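Local coordinates for protein transcriptional regulator, LacI family (Burkholderia phymatum, PDB 2RGY) that probably regulates transcription by binding DNA as a LacI-family factor, its periplasmic-binding-protein-like domain most likely sensing a small effector such as a sugar, at residues A[193-198]-A[221-227]; A[226-231]-A[274-278]; A[250-254]-A[265-270]. All blocks are in the same frame, centred on the assembly; numbering follows the deposited sequence.

Contact 1 of 3, residues A[193-198]-A[221-227]; sequences LFCAND and VIGYDDD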
loop_
_atom_site.group_PDB
_atom_site.type_symbol
_atom_site.label_atom_id
_atom_site.label_comp_id
_atom_site.label_asym_id
_atom_site.label_seq_id
_atom_site.Cartn_x
_atom_site.Cartn_y
_atom_site.Cartn_z
ATOM N N LEU A 193 -23.486 7.051 2.009
ATOM C CA LEU A 193 -22.356 7.243 2.921
ATOM C C LEU A 193 -21.119 7.838 2.258
ATOM O O LEU A 193 -20.699 7.397 1.191
ATOM C CB LEU A 193 -21.968 5.898 3.552
ATOM C CG LEU A 193 -20.666 5.847 4.367
ATOM C CD1 LEU A 193 -20.807 6.698 5.611
ATOM C CD2 LEU A 193 -20.349 4.408 4.750
ATOM N N PHE A 194 -20.544 8.844 2.902
ATOM C CA PHE A 194 -19.333 9.474 2.406
ATOM C C PHE A 194 -18.182 9.173 3.361
ATOM O O PHE A 194 -18.260 9.473 4.555
ATOM C CB PHE A 194 -19.518 10.983 2.291
ATOM C CG PHE A 194 -18.252 11.730 1.999
ATOM C CD1 PHE A 194 -17.341 11.253 1.052
ATOM C CD2 PHE A 194 -17.999 12.952 2.621
ATOM C CE1 PHE A 194 -16.195 11.989 0.722
ATOM C CE2 PHE A 194 -16.853 13.707 2.304
ATOM C CZ PHE A 194 -15.949 13.227 1.351
ATOM N N CYS A 195 -17.126 8.571 2.826
ATOM C CA CYS A 195 -15.940 8.235 3.605
ATOM C C CYS A 195 -14.782 9.141 3.202
ATOM O O CYS A 195 -14.434 9.236 2.027
ATOM C CB CYS A 195 -15.564 6.774 3.380
ATOM S SG CYS A 195 -16.800 5.648 4.023
ATOM N N ALA A 196 -14.184 9.788 4.196
ATOM C CA ALA A 196 -13.085 10.729 3.998
ATOM C C ALA A 196 -11.915 10.230 3.146
ATOM O O ALA A 196 -11.147 11.039 2.622
ATOM C CB ALA A 196 -12.578 11.215 5.354
ATOM N N ASN A 197 -11.763 8.914 3.032
ATOM C CA ASN A 197 -10.708 8.345 2.195
ATOM C C ASN A 197 -11.104 6.936 1.774
ATOM O O ASN A 197 -11.928 6.296 2.433
ATOM C CB ASN A 197 -9.340 8.372 2.908
ATOM C CG ASN A 197 -9.152 7.246 3.916
ATOM O OD1 ASN A 197 -10.110 6.629 4.384
ATOM N ND2 ASN A 197 -7.894 6.991 4.270
ATOM N N ASP A 198 -10.542 6.477 0.661
ATOM C CA ASP A 198 -10.852 5.154 0.127
ATOM C C ASP A 198 -10.588 4.019 1.119
ATOM O O ASP A 198 -11.323 3.031 1.139
ATOM C CB ASP A 198 -10.062 4.899 -1.167
ATOM C CG ASP A 198 -10.544 5.765 -2.329
ATOM O OD1 ASP A 198 -11.629 6.373 -2.223
ATOM O OD2 ASP A 198 -9.844 5.834 -3.358
ATOM N N VAL A 221 -22.028 4.092 -1.506
ATOM C CA VAL A 221 -20.819 4.521 -0.816
ATOM C C VAL A 221 -19.852 5.237 -1.743
ATOM O O VAL A 221 -19.553 4.747 -2.822
ATOM C CB VAL A 221 -20.080 3.300 -0.203
ATOM C CG1 VAL A 221 -18.832 3.756 0.545
ATOM C CG2 VAL A 221 -21.015 2.531 0.720
ATOM N N ILE A 222 -19.364 6.398 -1.327
ATOM C CA ILE A 222 -18.400 7.117 -2.148
ATOM C C ILE A 222 -17.145 7.410 -1.337
ATOM O O ILE A 222 -17.227 7.877 -0.206
ATOM C CB ILE A 222 -18.967 8.434 -2.691
ATOM C CG1 ILE A 222 -17.907 9.121 -3.549
ATOM C CG2 ILE A 222 -19.400 9.335 -1.552
ATOM C CD1 ILE A 222 -18.454 10.262 -4.408
ATOM N N GLY A 223 -15.983 7.123 -1.916
ATOM C CA GLY A 223 -14.737 7.354 -1.211
ATOM C C GLY A 223 -14.046 8.650 -1.592
ATOM O O GLY A 223 -14.627 9.499 -2.264
ATOM N N TYR A 224 -12.791 8.796 -1.181
ATOM C CA TYR A 224 -12.045 10.014 -1.466
ATOM C C TYR A 224 -10.573 9.659 -1.660
ATOM O O TYR A 224 -10.014 8.895 -0.875
ATOM C CB TYR A 224 -12.205 10.980 -0.296
ATOM C CG TYR A 224 -11.904 12.421 -0.612
ATOM C CD1 TYR A 224 -12.926 13.313 -0.928
ATOM C CD2 TYR A 224 -10.602 12.905 -0.546
ATOM C CE1 TYR A 224 -12.657 14.667 -1.165
ATOM C CE2 TYR A 224 -10.314 14.251 -0.783
ATOM C CZ TYR A 224 -11.346 15.131 -1.088
ATOM O OH TYR A 224 -11.065 16.472 -1.290
ATOM N N ASP A 225 -9.975 10.224 -2.709
ATOM C CA ASP A 225 -8.574 10.026 -3.103
ATOM C C ASP A 225 -8.519 9.385 -4.486
ATOM O O ASP A 225 -7.832 9.873 -5.380
ATOM C CB ASP A 225 -7.791 9.108 -2.135
ATOM C CG ASP A 225 -7.480 9.763 -0.791
ATOM O OD1 ASP A 225 -7.430 11.004 -0.710
ATOM O OD2 ASP A 225 -7.256 9.024 0.198
ATOM N N ASP A 226 -9.269 8.298 -4.638
ATOM C CA ASP A 226 -9.323 7.490 -5.858
ATOM C C ASP A 226 -7.996 6.757 -5.928
ATOM O O ASP A 226 -7.308 6.733 -6.956
ATOM C CB ASP A 226 -9.541 8.329 -7.123
ATOM C CG ASP A 226 -9.798 7.460 -8.356
ATOM O OD1 ASP A 226 -10.192 6.284 -8.181
ATOM O OD2 ASP A 226 -9.622 7.949 -9.494
ATOM N N ASP A 227 -7.642 6.177 -4.785
ATOM C CA ASP A 227 -6.417 5.418 -4.649
ATOM C C ASP A 227 -6.619 4.199 -5.542
ATOM O O ASP A 227 -7.758 3.794 -5.799
ATOM C CB ASP A 227 -6.214 5.075 -3.165
ATOM C CG ASP A 227 -5.533 6.219 -2.396
ATOM O OD1 ASP A 227 -5.731 6.334 -1.164
ATOM O OD2 ASP A 227 -4.777 7.002 -3.029
#
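Strands 193-195 and 221-223 run parallel, 5.0 Å apart at the closest approach of their axes. I222 N donates to L193 O (3.0 Å) and C195 N to I222 O (3.1 Å), the stagger expected of parallel neighbours. On one face the branched L193 and V221 lie side by side; on the other, the edge of the F194 ring lies beside I222, its CD1 3.8 Å from I222 CG2, and F194 CZ meets Y224 CD1 at 3.8 Å. Beyond the strands a hollow opens, and D198 fills it. Its OD2 accepts from D227 N (2.6 Å) and weakly from D226 N (2.8 Å), while D198 N reaches Y224 O (2.9 Å). G223 leaves room for this carboxylate: a CB there would clash with D198 OD1. N197, an asparagine N-cap, accepts from M200 N as helix 198-210 starts. That helix completes a beta-alpha-beta unit and packs on L193, C195 and V221, whereas F194 and I222 face helix 112-125 and F194 also stacks on F150 of helix 141-155.

Contact 2 of 3, residues A[226-231]-A[274-278]; sequences DDYSAA and VSMRA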
loop_
_atom_site.group_PDB
_atom_site.type_symbol
_atom_site.label_atom_id
_atom_site.label_comp_id
_atom_site.label_asym_id
_atom_site.label_seq_id
_atom_site.Cartn_x
_atom_site.Cartn_y
_atom_site.Cartn_z
ATOM N N ASP A 226 -9.269 8.298 -4.638
ATOM C CA ASP A 226 -9.323 7.490 -5.858
ATOM C C ASP A 226 -7.996 6.757 -5.928
ATOM O O ASP A 226 -7.308 6.733 -6.956
ATOM C CB ASP A 226 -9.541 8.329 -7.123
ATOM C CG ASP A 226 -9.798 7.460 -8.356
ATOM O OD1 ASP A 226 -10.192 6.284 -8.181
ATOM O OD2 ASP A 226 -9.622 7.949 -9.494
ATOM N N ASP A 227 -7.642 6.177 -4.785
ATOM C CA ASP A 227 -6.417 5.418 -4.649
ATOM C C ASP A 227 -6.619 4.199 -5.542
ATOM O O ASP A 227 -7.758 3.794 -5.799
ATOM C CB ASP A 227 -6.214 5.075 -3.165
ATOM C CG ASP A 227 -5.533 6.219 -2.396
ATOM O OD1 ASP A 227 -5.731 6.334 -1.164
ATOM O OD2 ASP A 227 -4.777 7.002 -3.029
ATOM N N TYR A 228 -5.547 3.610 -6.046
ATOM C CA TYR A 228 -5.778 2.502 -6.948
ATOM C C TYR A 228 -6.149 1.148 -6.371
ATOM O O TYR A 228 -5.990 0.111 -7.006
ATOM C CB TYR A 228 -4.647 2.443 -7.974
ATOM C CG TYR A 228 -4.793 3.588 -8.966
ATOM C CD1 TYR A 228 -3.677 4.168 -9.584
ATOM C CD2 TYR A 228 -6.068 4.093 -9.294
ATOM C CE1 TYR A 228 -3.825 5.224 -10.508
ATOM C CE2 TYR A 228 -6.224 5.141 -10.214
ATOM C CZ TYR A 228 -5.100 5.699 -10.817
ATOM O OH TYR A 228 -5.262 6.715 -11.749
ATOM N N SER A 229 -6.703 1.183 -5.167
ATOM C CA SER A 229 -7.201 -0.020 -4.519
ATOM C C SER A 229 -8.723 0.028 -4.728
ATOM O O SER A 229 -9.430 -0.963 -4.505
ATOM C CB SER A 229 -6.883 0.004 -3.020
ATOM O OG SER A 229 -7.481 -1.101 -2.346
ATOM N N ALA A 230 -9.212 1.187 -5.174
ATOM C CA ALA A 230 -10.644 1.407 -5.392
ATOM C C ALA A 230 -11.251 0.648 -6.562
ATOM O O ALA A 230 -12.331 0.062 -6.434
ATOM C CB ALA A 230 -10.921 2.907 -5.548
ATOM N N ALA A 231 -10.569 0.656 -7.704
ATOM C CA ALA A 231 -11.078 -0.035 -8.883
ATOM C C ALA A 231 -11.285 -1.515 -8.618
ATOM O O ALA A 231 -12.108 -2.159 -9.263
ATOM C CB ALA A 231 -10.121 0.149 -10.064
ATOM N N VAL A 274 -14.786 13.158 -10.260
ATOM C CA VAL A 274 -15.306 11.975 -9.594
ATOM C C VAL A 274 -15.150 10.763 -10.490
ATOM O O VAL A 274 -15.559 10.776 -11.650
ATOM C CB VAL A 274 -16.783 12.133 -9.222
ATOM C CG1 VAL A 274 -17.323 10.827 -8.690
ATOM C CG2 VAL A 274 -16.928 13.205 -8.164
ATOM N N SER A 275 -14.535 9.719 -9.951
ATOM C CA SER A 275 -14.348 8.496 -10.705
ATOM C C SER A 275 -15.550 7.607 -10.427
ATOM O O SER A 275 -15.615 6.935 -9.403
ATOM C CB SER A 275 -13.051 7.813 -10.279
ATOM O OG SER A 275 -11.954 8.675 -10.528
HETATM N N MSE A 276 -16.514 7.634 -11.339
HETATM C CA MSE A 276 -17.730 6.850 -11.187
HETATM C C MSE A 276 -17.487 5.378 -11.453
HETATM O O MSE A 276 -17.050 4.998 -12.539
HETATM C CB MSE A 276 -18.821 7.353 -12.143
HETATM C CG MSE A 276 -19.537 8.631 -11.717
HETATM SE SE MSE A 276 -20.537 8.494 -10.197
HETATM C CE MSE A 276 -21.426 6.994 -10.480
ATOM N N ARG A 277 -17.768 4.550 -10.455
ATOM C CA ARG A 277 -17.589 3.114 -10.617
ATOM C C ARG A 277 -18.901 2.423 -10.301
ATOM O O ARG A 277 -19.928 2.805 -10.860
ATOM C CB ARG A 277 -16.430 2.621 -9.741
ATOM C CG ARG A 277 -15.110 3.305 -10.125
ATOM C CD ARG A 277 -13.899 2.421 -9.886
ATOM N NE ARG A 277 -12.653 3.033 -10.351
ATOM C CZ ARG A 277 -12.029 4.033 -9.735
ATOM N NH1 ARG A 277 -12.530 4.546 -8.619
ATOM N NH2 ARG A 277 -10.897 4.513 -10.230
ATOM N N ALA A 278 -18.910 1.452 -9.393
ATOM C CA ALA A 278 -20.156 0.747 -9.121
ATOM C C ALA A 278 -20.721 0.800 -7.708
ATOM O O ALA A 278 -21.692 0.101 -7.412
ATOM C CB ALA A 278 -20.009 -0.709 -9.555
#
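Charge dominates the meeting of the loop 226-231 with the end of strand 273-275. The D226 carboxylate forms a salt bridge with R277, whose guanidinium sends two hydrogen bonds to one oxygen: NH2 to D226 OD1 at 2.8 Å and NH1 to D226 OD1 at 2.9 Å. Arginine suits the place because its long arm spans the gap and its several N-H groups can serve more than one acceptor; NH1 also reaches L237 O. A further hydrogen bond, from an uncharged donor, comes from S275, whose CA-to-CB bond is directed toward the loop, with OG donating to D226 OD2 (2.7 Å). H241 ND1 shares that oxygen, so both carboxylate oxygens are engaged. Van der Waals contact is slight, and the small alanines leave room for the guanidinium: A231 CA lies over one face, 3.7 Å from R277 NE, and A230 CB is 3.8 Å from R277 NH1. A loop after a parallel strand thus meets the antiparallel edge strand of the C-terminal subdomain, in the two-subdomain fold of LacI-type, periplasmic-binding-protein-like regulators.

Contact 3 of 3, residues A[250-254]-A[265-270]; sequences NAVRW and EIFREF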
loop_
_atom_site.group_PDB
_atom_site.type_symbol
_atom_site.label_atom_id
_atom_site.label_comp_id
_atom_site.label_asym_id
_atom_site.label_seq_id
_atom_site.Cartn_x
_atom_site.Cartn_y
_atom_site.Cartn_z
ATOM N N ASN A 250 5.023 18.230 -8.995
ATOM C CA ASN A 250 5.305 19.654 -9.009
ATOM C C ASN A 250 5.903 20.172 -7.694
ATOM O O ASN A 250 6.758 21.064 -7.702
ATOM C CB ASN A 250 4.030 20.417 -9.384
ATOM C CG ASN A 250 3.745 20.361 -10.879
ATOM O OD1 ASN A 250 4.317 21.130 -11.655
ATOM N ND2 ASN A 250 2.883 19.434 -11.293
ATOM N N ALA A 251 5.473 19.611 -6.571
ATOM C CA ALA A 251 6.007 20.021 -5.281
ATOM C C ALA A 251 7.487 19.644 -5.228
ATOM O O ALA A 251 8.322 20.431 -4.800
ATOM C CB ALA A 251 5.250 19.323 -4.147
ATOM N N VAL A 252 7.810 18.440 -5.688
ATOM C CA VAL A 252 9.188 17.978 -5.680
ATOM C C VAL A 252 10.046 18.714 -6.712
ATOM O O VAL A 252 11.213 18.984 -6.461
ATOM C CB VAL A 252 9.261 16.456 -5.904
ATOM C CG1 VAL A 252 10.706 16.007 -5.970
ATOM C CG2 VAL A 252 8.553 15.737 -4.758
ATOM N N ARG A 253 9.472 19.039 -7.868
ATOM C CA ARG A 253 10.218 19.775 -8.889
ATOM C C ARG A 253 10.555 21.177 -8.380
ATOM O O ARG A 253 11.667 21.668 -8.582
ATOM C CB ARG A 253 9.411 19.865 -10.182
ATOM C CG ARG A 253 9.412 18.562 -10.962
ATOM C CD ARG A 253 8.599 18.662 -12.239
ATOM N NE ARG A 253 8.749 17.456 -13.047
ATOM C CZ ARG A 253 8.096 17.223 -14.178
ATOM N NH1 ARG A 253 7.232 18.114 -14.644
ATOM N NH2 ARG A 253 8.316 16.103 -14.847
ATOM N N TRP A 254 9.596 21.809 -7.712
ATOM C CA TRP A 254 9.792 23.140 -7.153
ATOM C C TRP A 254 10.976 23.097 -6.193
ATOM O O TRP A 254 11.848 23.965 -6.230
ATOM C CB TRP A 254 8.545 23.590 -6.393
ATOM C CG TRP A 254 8.667 24.959 -5.797
ATOM C CD1 TRP A 254 8.526 26.151 -6.451
ATOM C CD2 TRP A 254 8.971 25.283 -4.432
ATOM N NE1 TRP A 254 8.723 27.197 -5.575
ATOM C CE2 TRP A 254 9.000 26.690 -4.329
ATOM C CE3 TRP A 254 9.225 24.518 -3.280
ATOM C CZ2 TRP A 254 9.275 27.355 -3.118
ATOM C CZ3 TRP A 254 9.497 25.180 -2.073
ATOM C CH2 TRP A 254 9.519 26.582 -2.007
ATOM N N GLU A 265 9.150 24.268 -14.964
ATOM C CA GLU A 265 8.062 25.228 -14.867
ATOM C C GLU A 265 7.191 24.525 -13.836
ATOM O O GLU A 265 7.016 23.306 -13.902
ATOM C CB GLU A 265 7.302 25.372 -16.194
ATOM C CG GLU A 265 8.113 26.052 -17.291
ATOM C CD GLU A 265 7.307 26.281 -18.562
ATOM O OE1 GLU A 265 6.942 25.280 -19.236
ATOM O OE2 GLU A 265 7.040 27.463 -18.882
ATOM N N ILE A 266 6.659 25.279 -12.882
ATOM C CA ILE A 266 5.838 24.698 -11.822
ATOM C C ILE A 266 4.350 25.024 -11.944
ATOM O O ILE A 266 3.979 26.183 -12.108
ATOM C CB ILE A 266 6.341 25.178 -10.445
ATOM C CG1 ILE A 266 7.848 24.930 -10.331
ATOM C CG2 ILE A 266 5.601 24.459 -9.325
ATOM C CD1 ILE A 266 8.251 23.485 -10.506
ATOM N N PHE A 267 3.506 23.994 -11.863
ATOM C CA PHE A 267 2.050 24.165 -11.936
ATOM C C PHE A 267 1.411 23.728 -10.617
ATOM O O PHE A 267 1.778 22.692 -10.054
ATOM C CB PHE A 267 1.496 23.371 -13.117
ATOM C CG PHE A 267 2.166 23.714 -14.418
ATOM C CD1 PHE A 267 3.422 23.183 -14.729
ATOM C CD2 PHE A 267 1.589 24.636 -15.291
ATOM C CE1 PHE A 267 4.105 23.572 -15.892
ATOM C CE2 PHE A 267 2.260 25.039 -16.463
ATOM C CZ PHE A 267 3.521 24.504 -16.761
ATOM N N ARG A 268 0.466 24.528 -10.128
ATOM C CA ARG A 268 -0.198 24.274 -8.844
ATOM C C ARG A 268 -1.709 24.058 -8.915
ATOM O O ARG A 268 -2.363 23.903 -7.877
ATOM C CB ARG A 268 0.065 25.449 -7.895
ATOM C CG ARG A 268 1.530 25.717 -7.632
ATOM C CD ARG A 268 1.773 27.168 -7.249
ATOM N NE ARG A 268 3.190 27.409 -7.027
ATOM C CZ ARG A 268 3.857 26.965 -5.970
ATOM N NH1 ARG A 268 3.222 26.269 -5.034
ATOM N NH2 ARG A 268 5.162 27.186 -5.867
ATOM N N GLU A 269 -2.268 24.057 -10.121
ATOM C CA GLU A 269 -3.714 23.893 -10.276
ATOM C C GLU A 269 -4.099 22.668 -11.084
ATOM O O GLU A 269 -3.756 22.559 -12.260
ATOM C CB GLU A 269 -4.316 25.130 -10.954
ATOM C CG GLU A 269 -4.090 26.442 -10.195
ATOM C CD GLU A 269 -4.621 26.383 -8.772
ATOM O OE1 GLU A 269 -5.755 25.894 -8.591
ATOM O OE2 GLU A 269 -3.908 26.819 -7.834
ATOM N N PHE A 270 -4.813 21.749 -10.449
ATOM C CA PHE A 270 -5.269 20.555 -11.136
ATOM C C PHE A 270 -6.713 20.326 -10.768
ATOM O O PHE A 270 -7.135 20.626 -9.649
ATOM C CB PHE A 270 -4.398 19.362 -10.776
ATOM C CG PHE A 270 -2.962 19.567 -11.129
ATOM C CD1 PHE A 270 -2.047 19.967 -10.157
ATOM C CD2 PHE A 270 -2.538 19.449 -12.456
ATOM C CE1 PHE A 270 -0.720 20.251 -10.496
ATOM C CE2 PHE A 270 -1.207 19.732 -12.818
ATOM C CZ PHE A 270 -0.296 20.137 -11.835
HETATM O O HOH W 1 6.295 20.772 -13.747
#
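E265 begins the segment with its CB turned from helix 244-260, yet its carbonyl matters: a water bridges E265 O (2.6 Å), N250 OD1 (2.9 Å) and R253 NH1 (3.0 Å), while R253 NE forms a salt bridge with E33. Next, I266 brings a branched apolar side chain whose end comes near the helix. Its CD1 lies 3.8 Å from R253 CB and 3.5 Å from W254 N, and its CG1 is 4.1 Å from W254 CD1, near the plane of the indole. At F267 the backbone takes over, F267 N donating to N250 OD1 (3.0 Å, nearly linear); asparagine serves well here, since its oxygen accepts from the loop and the water while its ND2 donates to E246 O within the helix. After helix 244-260 the chain doubles back along it toward strand 273-275, beside the parallel sheet of the N-terminal subdomain, where F108 touches N250, I266 and R268. R268 then extends to W254, with NH2 3.6 Å from W254 CD1 over one ring face, at most a weak, long cation-pi attraction; NH2 also bonds to D105 O. Finally F270 has its CZ 3.3 Å from N250 ND2, and its ring also touches L247 and P243.

How the contacts relate
Contacts 1 and 2 form one neighbourhood in the C-terminal subdomain: their centres are 9 Å apart, they share D226 and D227, and D198 OD2 of contact 1 packs 3.8 Å from A230 CB of contact 2. D226 gives its backbone N, weakly, to contact 1 and its carboxylate to contact 2. Contact 3 lies on the N-terminal subdomain, its centre about 25 Å from that of contact 1 and about 24 Å from that of contact 2, though helix 244-260 leads on into strand 273-275. In this family effectors generally bind between the subdomains; no ligand defines that site here, but D227 touches S21 and Y22 of helix 21-36 in the N-terminal subdomain, consistent with contacts 1 and 2 lying near the cleft.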